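Local coordinates for hypothetical protein XAC2396 (Xanthomonas axonopodis pv. citri, PDB 2G3W) that is of unknown function but adopts a compact fold built around a variation of the PD-(D/E)XK nuclease motif, at residues Ala46-Phe57 and Leu69-Leu80. Sequence-based numbering, arbitrary orientation.
Sequences AFALFADDRLEF and LWRRDYTGDPDL
Glu56 and Trp70 form the hydrogen-bonded pair of a short antiparallel beta hairpin, in which the outermost strand 56-57 lies along strand 69-72 at one end of the mixed sheet. Glu56 N reaches Trp70 O at 2.8 Å, and Trp70 N returns an equally short, nearly straight bond to Glu56 O. One pair further on, past Leu55 and Arg71, the strands have separated and water 2 bridges Arg54 O and Arg72 N. Phe57 and Leu69 share the apolar face, where Leu69 inserts both methyls: CD1 lies 3.8 Å from Ala46 CB on helix 37-49, while CD2 packs on Phe47 CB and on Phe57 CE1. Leu55 CD1 and Phe50 CB extend the apolar contact to Leu80 CD2, and Leu80 also touches Val103 of strand 101-106. The opposite face carries Glu56 and Trp70. Trp70 CG sits between its backbone N and carbonyl carbon (chi1 52°), which lays the indole flat against the Arg72 guanidinium; Arg72 NH2 then makes a salt bridge to Glu56 OE1 whose hydrogen bond is weak (3.1 Å), the carboxylate and guanidinium planes nearly perpendicular, and water 3 joins both side chains to Trp70 O. At the turn end, Arg54 places its guanidinium over the Tyr74 ring as a cation-pi pair, CZ 4.0 Å from the centroid; its NH2 gives Arg72 O a weak bond of 2.9 Å, and the still closer approach of NH1 is doubtful. Asp52 OD1 accepts from Arg54 N, an Asx turn; its OD2 faces Arg71 NH1 only in a long ion pair, 3.9 Å and well out of the guanidinium plane. The firm links are thus the two backbone bonds and the Leu69 packing; the salt bridges are weak or long, consistent with an exposed Glu56.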
ATOM      1  N   ALA A  46      11.775  13.059   2.160  1.00 31.60           N
ATOM      2  CA  ALA A  46      11.007  12.575   3.320  1.00 31.81           C
ATOM      3  C   ALA A  46      10.231  13.700   3.972  1.00 31.83           C
ATOM      4  O   ALA A  46       9.052  13.541   4.333  1.00 31.12           O
ATOM      5  CB  ALA A  46      11.909  11.900   4.336  1.00 32.86           C
ATOM      6  N   PHE A  47      10.892  14.842   4.129  1.00 32.06           N
ATOM      7  CA  PHE A  47      10.203  15.997   4.627  1.00 32.62           C
ATOM      8  C   PHE A  47       8.971  16.296   3.743  1.00 32.88           C
ATOM      9  O   PHE A  47       7.861  16.484   4.251  1.00 33.76           O
ATOM     10  CB  PHE A  47      11.168  17.200   4.758  1.00 32.21           C
ATOM     11  CG  PHE A  47      10.565  18.352   5.525  1.00 31.47           C
ATOM     12  CD1 PHE A  47       9.593  19.129   4.946  1.00 32.62           C
ATOM     13  CD2 PHE A  47      10.946  18.620   6.843  1.00 31.70           C
ATOM     14  CE1 PHE A  47       8.987  20.188   5.647  1.00 31.46           C
ATOM     15  CE2 PHE A  47      10.361  19.705   7.553  1.00 34.29           C
ATOM     16  CZ  PHE A  47       9.379  20.464   6.952  1.00 32.83           C
ATOM     17  N   ALA A  48       9.151  16.288   2.424  1.00 34.04           N
ATOM     18  CA  ALA A  48       8.055  16.580   1.510  1.00 34.41           C
ATOM     19  C   ALA A  48       6.931  15.557   1.575  1.00 34.38           C
ATOM     20  O   ALA A  48       5.746  15.927   1.425  1.00 34.84           O
ATOM     21  CB  ALA A  48       8.571  16.726   0.082  1.00 34.64           C
ATOM     22  N   LEU A  49       7.269  14.284   1.781  1.00 34.65           N
ATOM     23  CA  LEU A  49       6.237  13.240   1.905  1.00 35.22           C
ATOM     24  C   LEU A  49       5.373  13.398   3.173  1.00 35.17           C
ATOM     25  O   LEU A  49       4.208  13.019   3.186  1.00 35.37           O
ATOM     26  CB  LEU A  49       6.838  11.828   1.821  1.00 34.46           C
ATOM     27  CG  LEU A  49       7.552  11.463   0.501  1.00 35.78           C
ATOM     28  CD1 LEU A  49       8.094  10.020   0.539  1.00 37.96           C
ATOM     29  CD2 LEU A  49       6.604  11.678  -0.677  1.00 35.77           C
ATOM     30  N   PHE A  50       5.949  13.987   4.213  1.00 34.70           N
ATOM     31  CA  PHE A  50       5.317  14.050   5.525  1.00 34.82           C
ATOM     32  C   PHE A  50       5.137  15.474   6.054  1.00 36.16           C
ATOM     33  O   PHE A  50       4.930  15.662   7.248  1.00 36.80           O
ATOM     34  CB  PHE A  50       6.134  13.203   6.516  1.00 35.33           C
ATOM     35  CG  PHE A  50       6.040  11.744   6.232  1.00 36.11           C
ATOM     36  CD1 PHE A  50       4.905  11.030   6.611  1.00 36.67           C
ATOM     37  CD2 PHE A  50       7.024  11.103   5.486  1.00 35.50           C
ATOM     38  CE1 PHE A  50       4.773   9.729   6.292  1.00 35.19           C
ATOM     39  CE2 PHE A  50       6.898   9.790   5.165  1.00 36.26           C
ATOM     40  CZ  PHE A  50       5.773   9.089   5.578  1.00 36.94           C
ATOM     41  N   ALA A  51       5.202  16.464   5.156  1.00 36.46           N
ATOM     42  CA  ALA A  51       5.449  17.845   5.518  1.00 37.43           C
ATOM     43  C   ALA A  51       4.351  18.427   6.382  1.00 38.83           C
ATOM     44  O   ALA A  51       3.151  18.248   6.115  1.00 38.50           O
ATOM     45  CB  ALA A  51       5.660  18.705   4.272  1.00 37.32           C
ATOM     46  N   ASP A  52       4.798  19.165   7.392  1.00 40.04           N
ATOM     47  CA  ASP A  52       3.957  19.689   8.436  1.00 41.30           C
ATOM     48  C   ASP A  52       4.601  20.979   8.886  1.00 41.55           C
ATOM     49  O   ASP A  52       5.813  21.138   8.748  1.00 42.40           O
ATOM     50  CB  ASP A  52       4.009  18.712   9.599  1.00 42.07           C
ATOM     51  CG  ASP A  52       2.873  18.883  10.544  1.00 44.02           C
ATOM     52  OD1 ASP A  52       3.082  19.507  11.599  1.00 47.74           O
ATOM     53  OD2 ASP A  52       1.772  18.387  10.235  1.00 46.28           O
ATOM     54  N   ASP A  53       3.807  21.886   9.455  1.00 41.67           N
ATOM     55  CA  ASP A  53       4.353  23.093  10.062  1.00 41.25           C
ATOM     56  C   ASP A  53       5.354  22.743  11.175  1.00 40.93           C
ATOM     57  O   ASP A  53       6.253  23.533  11.478  1.00 40.54           O
ATOM     58  CB  ASP A  53       3.228  24.003  10.579  1.00 41.33           C
ATOM     59  N   ARG A  54       5.217  21.535  11.731  1.00 39.53           N
ATOM     60  CA  ARG A  54       5.928  21.134  12.952  1.00 39.20           C
ATOM     61  C   ARG A  54       6.965  20.023  12.740  1.00 38.19           C
ATOM     62  O   ARG A  54       7.730  19.687  13.650  1.00 38.54           O
ATOM     63  CB  ARG A  54       4.927  20.754  14.048  1.00 39.60           C
ATOM     64  CG  ARG A  54       3.965  21.880  14.357  1.00 42.73           C
ATOM     65  CD  ARG A  54       3.192  21.671  15.643  1.00 47.56           C
ATOM     66  NE  ARG A  54       4.002  21.827  16.854  1.00 48.89           N
ATOM     67  CZ  ARG A  54       4.292  20.830  17.688  1.00 49.97           C
ATOM     68  NH1 ARG A  54       3.836  19.592  17.444  1.00 49.62           N
ATOM     69  NH2 ARG A  54       5.026  21.070  18.772  1.00 49.41           N
ATOM     70  N   LEU A  55       7.013  19.482  11.529  1.00 36.65           N
ATOM     71  CA  LEU A  55       8.043  18.521  11.185  1.00 35.12           C
ATOM     72  C   LEU A  55       9.389  19.223  11.301  1.00 34.88           C
ATOM     73  O   LEU A  55       9.553  20.356  10.814  1.00 34.53           O
ATOM     74  CB  LEU A  55       7.831  17.975   9.764  1.00 34.71           C
ATOM     75  CG  LEU A  55       8.671  16.766   9.304  1.00 34.31           C
ATOM     76  CD1 LEU A  55       8.531  15.611  10.313  1.00 35.51           C
ATOM     77  CD2 LEU A  55       8.222  16.284   7.952  1.00 34.13           C
ATOM     78  N   GLU A  56      10.340  18.562  11.960  1.00 33.93           N
ATOM     79  CA  GLU A  56      11.714  19.049  12.020  1.00 34.32           C
ATOM     80  C   GLU A  56      12.708  17.936  11.696  1.00 34.48           C
ATOM     81  O   GLU A  56      12.445  16.767  11.966  1.00 34.28           O
ATOM     82  CB  GLU A  56      12.029  19.635  13.398  1.00 33.80           C
ATOM     83  CG  GLU A  56      11.345  20.979  13.616  1.00 36.62           C
ATOM     84  CD  GLU A  56      11.240  21.371  15.064  1.00 40.03           C
ATOM     85  OE1 GLU A  56      11.779  20.640  15.930  1.00 41.91           O
ATOM     86  OE2 GLU A  56      10.603  22.422  15.327  1.00 36.99           O
ATOM     87  N   PHE A  57      13.845  18.319  11.124  1.00 34.93           N
ATOM     88  CA  PHE A  57      14.989  17.404  11.007  1.00 36.97           C
ATOM     89  C   PHE A  57      15.592  17.159  12.383  1.00 38.71           C
ATOM     90  O   PHE A  57      15.769  18.103  13.159  1.00 38.04           O
ATOM     91  CB  PHE A  57      16.043  17.979  10.036  1.00 35.68           C
ATOM     92  CG  PHE A  57      15.524  18.152   8.613  1.00 35.30           C
ATOM     93  CD1 PHE A  57      15.221  17.043   7.830  1.00 36.02           C
ATOM     94  CD2 PHE A  57      15.332  19.427   8.064  1.00 36.02           C
ATOM     95  CE1 PHE A  57      14.726  17.184   6.516  1.00 33.68           C
ATOM     96  CE2 PHE A  57      14.841  19.584   6.751  1.00 32.03           C
ATOM     97  CZ  PHE A  57      14.526  18.463   5.980  1.00 30.60           C
ATOM     98  N   LEU A  69      13.917  12.483  10.975  1.00 32.18           N
ATOM     99  CA  LEU A  69      12.911  13.570  11.074  1.00 31.25           C
ATOM    100  C   LEU A  69      11.920  13.250  12.156  1.00 31.74           C
ATOM    101  O   LEU A  69      11.679  12.077  12.446  1.00 31.84           O
ATOM    102  CB  LEU A  69      12.156  13.790   9.759  1.00 30.19           C
ATOM    103  CG  LEU A  69      12.913  13.986   8.439  1.00 29.29           C
ATOM    104  CD1 LEU A  69      13.338  12.628   7.831  1.00 31.91           C
ATOM    105  CD2 LEU A  69      11.999  14.731   7.471  1.00 29.61           C
ATOM    106  N   TRP A  70      11.301  14.291  12.723  1.00 32.28           N
ATOM    107  CA  TRP A  70      10.217  14.090  13.692  1.00 32.85           C
ATOM    108  C   TRP A  70       9.300  15.285  13.881  1.00 32.63           C
ATOM    109  O   TRP A  70       9.708  16.437  13.664  1.00 30.66           O
ATOM    110  CB  TRP A  70      10.730  13.623  15.059  1.00 34.02           C
ATOM    111  CG  TRP A  70      11.828  14.436  15.724  1.00 33.99           C
ATOM    112  CD1 TRP A  70      12.499  15.522  15.227  1.00 36.09           C
ATOM    113  CD2 TRP A  70      12.400  14.159  17.005  1.00 35.20           C
ATOM    114  NE1 TRP A  70      13.442  15.958  16.150  1.00 35.67           N
ATOM    115  CE2 TRP A  70      13.405  15.123  17.240  1.00 35.42           C
ATOM    116  CE3 TRP A  70      12.175  13.158  17.970  1.00 34.98           C
ATOM    117  CZ2 TRP A  70      14.170  15.133  18.413  1.00 33.77           C
ATOM    118  CZ3 TRP A  70      12.935  13.170  19.132  1.00 35.96           C
ATOM    119  CH2 TRP A  70      13.916  14.162  19.346  1.00 34.30           C
ATOM    120  N   ARG A  71       8.058  14.963  14.219  1.00 32.39           N
ATOM    121  CA  ARG A  71       7.096  15.941  14.700  1.00 34.14           C
ATOM    122  C   ARG A  71       6.806  15.564  16.153  1.00 33.92           C
ATOM    123  O   ARG A  71       6.500  14.404  16.464  1.00 34.21           O
ATOM    124  CB  ARG A  71       5.830  15.918  13.858  1.00 34.06           C
ATOM    125  CG  ARG A  71       4.787  16.902  14.371  1.00 37.96           C
ATOM    126  CD  ARG A  71       3.570  16.949  13.485  1.00 43.83           C
ATOM    127  NE  ARG A  71       2.808  15.697  13.497  1.00 44.19           N
ATOM    128  CZ  ARG A  71       2.763  14.831  12.488  1.00 45.46           C
ATOM    129  NH1 ARG A  71       3.440  15.061  11.365  1.00 45.49           N
ATOM    130  NH2 ARG A  71       2.027  13.736  12.602  1.00 44.14           N
ATOM    131  N   ARG A  72       6.953  16.527  17.046  1.00 33.67           N
ATOM    132  CA  ARG A  72       6.716  16.275  18.457  1.00 34.57           C
ATOM    133  C   ARG A  72       5.531  17.098  18.961  1.00 35.05           C
ATOM    134  O   ARG A  72       5.346  18.237  18.533  1.00 34.54           O
ATOM    135  CB  ARG A  72       7.978  16.593  19.259  1.00 34.90           C
ATOM    136  CG  ARG A  72       9.129  15.632  18.995  1.00 34.78           C
ATOM    137  CD  ARG A  72      10.374  16.163  19.665  1.00 37.53           C
ATOM    138  NE  ARG A  72      11.043  17.113  18.777  1.00 38.79           N
ATOM    139  CZ  ARG A  72      12.090  17.856  19.110  1.00 38.06           C
ATOM    140  NH1 ARG A  72      12.597  17.778  20.321  1.00 36.19           N
ATOM    141  NH2 ARG A  72      12.629  18.672  18.212  1.00 38.14           N
ATOM    142  N   ASP A  73       4.714  16.533  19.847  1.00 35.50           N
ATOM    143  CA  ASP A  73       3.541  17.269  20.302  1.00 36.62           C
ATOM    144  C   ASP A  73       3.965  18.461  21.164  1.00 37.16           C
ATOM    145  O   ASP A  73       5.170  18.655  21.404  1.00 36.27           O
ATOM    146  CB  ASP A  73       2.515  16.372  21.029  1.00 37.33           C
ATOM    147  CG  ASP A  73       3.061  15.743  22.311  1.00 39.22           C
ATOM    148  OD1 ASP A  73       3.976  16.323  22.944  1.00 41.84           O
ATOM    149  OD2 ASP A  73       2.555  14.657  22.694  1.00 40.46           O
ATOM    150  N   TYR A  74       2.970  19.237  21.618  1.00 37.70           N
ATOM    151  CA  TYR A  74       3.186  20.470  22.396  1.00 38.82           C
ATOM    152  C   TYR A  74       3.706  20.224  23.811  1.00 38.93           C
ATOM    153  O   TYR A  74       3.931  21.169  24.547  1.00 38.28           O
ATOM    154  CB  TYR A  74       1.907  21.337  22.429  1.00 39.53           C
ATOM    155  CG  TYR A  74       1.598  21.921  21.069  1.00 40.74           C
ATOM    156  CD1 TYR A  74       2.386  22.961  20.547  1.00 41.00           C
ATOM    157  CD2 TYR A  74       0.553  21.404  20.283  1.00 40.94           C
ATOM    158  CE1 TYR A  74       2.137  23.488  19.287  1.00 41.94           C
ATOM    159  CE2 TYR A  74       0.297  21.922  19.008  1.00 41.98           C
ATOM    160  CZ  TYR A  74       1.097  22.966  18.519  1.00 42.11           C
ATOM    161  OH  TYR A  74       0.869  23.502  17.267  1.00 42.35           O
ATOM    162  N   THR A  75       3.895  18.953  24.176  1.00 39.20           N
ATOM    163  CA  THR A  75       4.533  18.600  25.447  1.00 39.18           C
ATOM    164  C   THR A  75       5.846  17.848  25.200  1.00 38.65           C
ATOM    165  O   THR A  75       6.504  17.426  26.145  1.00 39.10           O
ATOM    166  CB  THR A  75       3.606  17.791  26.406  1.00 38.72           C
ATOM    167  OG1 THR A  75       3.363  16.495  25.861  1.00 40.63           O
ATOM    168  CG2 THR A  75       2.281  18.502  26.637  1.00 39.47           C
ATOM    169  N   GLY A  76       6.222  17.696  23.933  1.00 38.14           N
ATOM    170  CA  GLY A  76       7.530  17.144  23.579  1.00 37.76           C
ATOM    171  C   GLY A  76       7.578  15.714  23.055  1.00 37.46           C
ATOM    172  O   GLY A  76       8.519  15.332  22.359  1.00 37.68           O
ATOM    173  N   ASP A  77       6.571  14.912  23.368  1.00 37.23           N
ATOM    174  CA  ASP A  77       6.600  13.498  22.960  1.00 37.20           C
ATOM    175  C   ASP A  77       6.418  13.301  21.459  1.00 36.62           C
ATOM    176  O   ASP A  77       5.576  13.957  20.861  1.00 36.92           O
ATOM    177  CB  ASP A  77       5.575  12.710  23.771  1.00 37.77           C
ATOM    178  CG  ASP A  77       5.786  12.890  25.264  1.00 39.48           C
ATOM    179  OD1 ASP A  77       6.967  12.836  25.678  1.00 40.98           O
ATOM    180  OD2 ASP A  77       4.798  13.111  26.013  1.00 40.18           O
ATOM    181  N   PRO A  78       7.231  12.416  20.837  1.00 36.09           N
ATOM    182  CA  PRO A  78       7.137  12.225  19.394  1.00 35.62           C
ATOM    183  C   PRO A  78       5.775  11.735  18.902  1.00 35.52           C
ATOM    184  O   PRO A  78       5.260  10.701  19.380  1.00 35.21           O
ATOM    185  CB  PRO A  78       8.233  11.186  19.114  1.00 35.36           C
ATOM    186  CG  PRO A  78       9.193  11.357  20.207  1.00 35.60           C
ATOM    187  CD  PRO A  78       8.315  11.591  21.399  1.00 36.12           C
ATOM    188  N   ASP A  79       5.201  12.487  17.962  1.00 35.40           N
ATOM    189  CA  ASP A  79       4.014  12.058  17.204  1.00 36.05           C
ATOM    190  C   ASP A  79       4.397  11.235  15.986  1.00 35.52           C
ATOM    191  O   ASP A  79       3.700  10.282  15.598  1.00 34.93           O
ATOM    192  CB  ASP A  79       3.179  13.272  16.752  1.00 36.54           C
ATOM    193  CG  ASP A  79       2.104  13.626  17.720  1.00 39.29           C
ATOM    194  OD1 ASP A  79       1.652  12.713  18.453  1.00 40.67           O
ATOM    195  OD2 ASP A  79       1.701  14.824  17.772  1.00 43.03           O
ATOM    196  N   LEU A  80       5.513  11.606  15.380  1.00 35.53           N
ATOM    197  CA  LEU A  80       5.971  10.970  14.170  1.00 35.18           C
ATOM    198  C   LEU A  80       7.482  10.920  14.225  1.00 34.81           C
ATOM    199  O   LEU A  80       8.123  11.934  14.490  1.00 34.70           O
ATOM    200  CB  LEU A  80       5.536  11.769  12.936  1.00 35.54           C
ATOM    201  CG  LEU A  80       5.867  11.158  11.555  1.00 36.83           C
ATOM    202  CD1 LEU A  80       5.018   9.938  11.264  1.00 36.39           C
ATOM    203  CD2 LEU A  80       5.666  12.234  10.483  1.00 36.33           C
TER
HETATM  204  O   HOH W   1       2.733  14.823   8.807  1.00 43.75           O
HETATM  205  O   HOH W   2       7.872  19.160  16.170  1.00 35.21           O
HETATM  206  O   HOH W   3      10.150  17.994  16.170  1.00 43.27           O
HETATM  207  O   HOH W   4      15.224  18.056  15.792  1.00 52.02           O